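Local coordinates for major Capsid Protein VP1 (Chimpanzee polyomavirus Bob, PDB 6Y9I) that forms the pentameric capsomers of the polyomavirus outer shell and engages glycan receptors on the host cell, at the interface of chains A and B. Numbering follows the deposited sequence. Chains: chain A/B, Major Capsid Protein VP1.

The interface of chains A and B. Residues chain A 27, 35, 40, 43; chain B 178-179, 182-183.
OE2 of the A:Glu27 carboxylate is gripped by at least three groups: a phenol of its own chain, a backbone amide of chain B and an ordered water. The amide N of B:Leu183 donates to it across the interface at 3.0 Å, nearly straight at the hydrogen (167°). From within chain A the hydroxyl OH of A:Tyr43 donates to the same OE2 at 2.7 Å. The two donors come from opposite faces of the carboxylate, the amide 70° and the phenol 76° out of its plane. Water 1 stands 2.7 Å from OE2 of A:Glu27 and 2.9 Å from the backbone O of B:Gln179, joining the carboxylate to the last turn of the 3-10 helix 174-181. Donors on this one oxygen would be expected to stabilise the ionised acid. A:Glu27 reaches them with CG anti to its carbonyl carbon, beside the backbone N, and an extended chain, crossing the B:Leu183 side chain at about a right angle.

The A:Tyr43 ring links this polar end to the apolar one. CD of A:Pro35 sits over the centre of one ring face, 3.7 Å above the plane, while OE2 of A:Glu27 and the carbonyl O of B:Pro178 lie at the ring edge, in plane. Ring atom CD2 of A:Tyr43 approaches that carbonyl O at 3.5 Å, a contact rather than a hydrogen bond.

Beyond the ring, the pyrrolidine of A:Pro35 crosses B:Gln179 obliquely and packs against the aliphatic part of its extended side chain, the proline CG 3.8 Å from CG of B:Gln179. This joint between two VP1 copies, one part of a larger interface within the pentamer, thus pairs a buttressed carboxylate with proline packing. At its far end B:Pro178 crosses A:Lys40 obliquely, its ring CG 4.1 Å from the methylene CD of A:Lys40.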
ATOM      1  N   GLU A  27       8.731 -25.911 -10.850  1.00 26.18           N
ATOM      2  CA  GLU A  27       7.764 -26.425  -9.860  1.00 28.08           C
ATOM      3  C   GLU A  27       8.290 -26.037  -8.482  1.00 26.48           C
ATOM      4  O   GLU A  27       9.505 -25.938  -8.286  1.00 26.24           O
ATOM      5  CB  GLU A  27       7.561 -27.916 -10.076  1.00 28.54           C
ATOM      6  CG  GLU A  27       6.741 -28.200 -11.326  1.00 32.23           C
ATOM      7  CD  GLU A  27       6.016 -29.528 -11.374  1.00 35.14           C
ATOM      8  OE1 GLU A  27       6.314 -30.299 -12.297  1.00 39.90           O
ATOM      9  OE2 GLU A  27       5.108 -29.764 -10.542  1.00 33.93           O
ATOM     10  N   PRO A  35       6.029 -35.705  -6.099  1.00 26.99           N
ATOM     11  CA  PRO A  35       4.730 -36.381  -5.976  1.00 31.36           C
ATOM     12  C   PRO A  35       4.835 -37.921  -5.954  1.00 32.74           C
ATOM     13  O   PRO A  35       3.953 -38.583  -6.433  1.00 37.16           O
ATOM     14  CB  PRO A  35       3.987 -35.852  -7.217  1.00 30.53           C
ATOM     15  CG  PRO A  35       5.065 -35.663  -8.244  1.00 28.69           C
ATOM     16  CD  PRO A  35       6.286 -35.224  -7.467  1.00 29.26           C
ATOM     17  N   LYS A  40       3.734 -38.055  -0.681  1.00 32.66           N
ATOM     18  CA  LYS A  40       3.304 -37.524  -2.005  1.00 36.45           C
ATOM     19  C   LYS A  40       2.033 -36.654  -1.911  1.00 31.67           C
ATOM     20  O   LYS A  40       1.877 -35.775  -2.772  1.00 31.35           O
ATOM     21  CB  LYS A  40       3.032 -38.678  -2.980  1.00 38.47           C
ATOM     22  CG  LYS A  40       1.985 -39.674  -2.497  1.00 41.84           C
ATOM     23  CD  LYS A  40       1.267 -40.431  -3.592  1.00 46.37           C
ATOM     24  CE  LYS A  40       2.190 -41.346  -4.359  1.00 49.05           C
ATOM     25  NZ  LYS A  40       1.507 -41.867  -5.561  1.00 52.92           N
ATOM     26  N   TYR A  43       2.901 -32.902  -1.835  1.00 22.64           N
ATOM     27  CA  TYR A  43       3.768 -32.302  -2.875  1.00 21.57           C
ATOM     28  C   TYR A  43       3.362 -30.818  -3.028  1.00 20.34           C
ATOM     29  O   TYR A  43       2.168 -30.519  -3.158  1.00 21.85           O
ATOM     30  CB  TYR A  43       3.650 -33.076  -4.178  1.00 23.02           C
ATOM     31  CG  TYR A  43       4.409 -32.464  -5.320  1.00 21.71           C
ATOM     32  CD1 TYR A  43       5.774 -32.218  -5.204  1.00 22.57           C
ATOM     33  CD2 TYR A  43       3.766 -32.110  -6.489  1.00 22.07           C
ATOM     34  CE1 TYR A  43       6.486 -31.644  -6.242  1.00 23.87           C
ATOM     35  CE2 TYR A  43       4.469 -31.537  -7.537  1.00 23.92           C
ATOM     36  CZ  TYR A  43       5.827 -31.302  -7.408  1.00 23.67           C
ATOM     37  OH  TYR A  43       6.537 -30.736  -8.420  1.00 26.65           O
TER
ATOM     38  N   PRO B 178      -1.539 -36.266  -7.099  1.00 27.49           N
ATOM     39  CA  PRO B 178      -0.754 -35.250  -6.388  1.00 29.41           C
ATOM     40  C   PRO B 178       0.165 -34.399  -7.272  1.00 26.03           C
ATOM     41  O   PRO B 178       0.518 -33.311  -6.864  1.00 25.96           O
ATOM     42  CB  PRO B 178       0.055 -36.051  -5.355  1.00 28.14           C
ATOM     43  CG  PRO B 178      -0.825 -37.259  -5.106  1.00 29.80           C
ATOM     44  CD  PRO B 178      -1.392 -37.595  -6.475  1.00 30.50           C
ATOM     45  N   GLN B 179       0.507 -34.880  -8.466  1.00 24.87           N
ATOM     46  CA  GLN B 179       1.166 -34.056  -9.514  1.00 23.51           C
ATOM     47  C   GLN B 179       0.403 -32.726  -9.699  1.00 22.16           C
ATOM     48  O   GLN B 179       1.055 -31.701  -9.900  1.00 21.68           O
ATOM     49  CB  GLN B 179       1.253 -34.841 -10.821  1.00 25.74           C
ATOM     50  CG  GLN B 179       2.275 -35.963 -10.764  1.00 27.24           C
ATOM     51  CD  GLN B 179       2.286 -36.761 -12.042  1.00 31.90           C
ATOM     52  OE1 GLN B 179       2.023 -36.245 -13.129  1.00 33.61           O
ATOM     53  NE2 GLN B 179       2.596 -38.039 -11.905  1.00 36.99           N
ATOM     54  N   GLY B 182       1.331 -29.317  -8.248  1.00 20.97           N
ATOM     55  CA  GLY B 182       2.325 -28.573  -9.036  1.00 22.75           C
ATOM     56  C   GLY B 182       1.797 -28.231 -10.409  1.00 23.35           C
ATOM     57  O   GLY B 182       0.655 -27.772 -10.518  1.00 28.51           O
ATOM     58  N   LEU B 183       2.610 -28.433 -11.438  1.00 23.72           N
ATOM     59  CA  LEU B 183       2.249 -28.062 -12.817  1.00 24.76           C
ATOM     60  C   LEU B 183       2.179 -29.341 -13.645  1.00 25.74           C
ATOM     61  O   LEU B 183       3.241 -29.883 -13.962  1.00 26.04           O
ATOM     62  CB  LEU B 183       3.291 -27.083 -13.352  1.00 24.61           C
ATOM     63  CG  LEU B 183       2.859 -26.208 -14.524  1.00 27.08           C
ATOM     64  CD1 LEU B 183       2.698 -27.036 -15.786  1.00 26.83           C
ATOM     65  CD2 LEU B 183       1.586 -25.433 -14.189  1.00 27.68           C
TER
HETATM   66  O   HOH W   1       3.683 -31.993 -11.089  1.00 24.10           O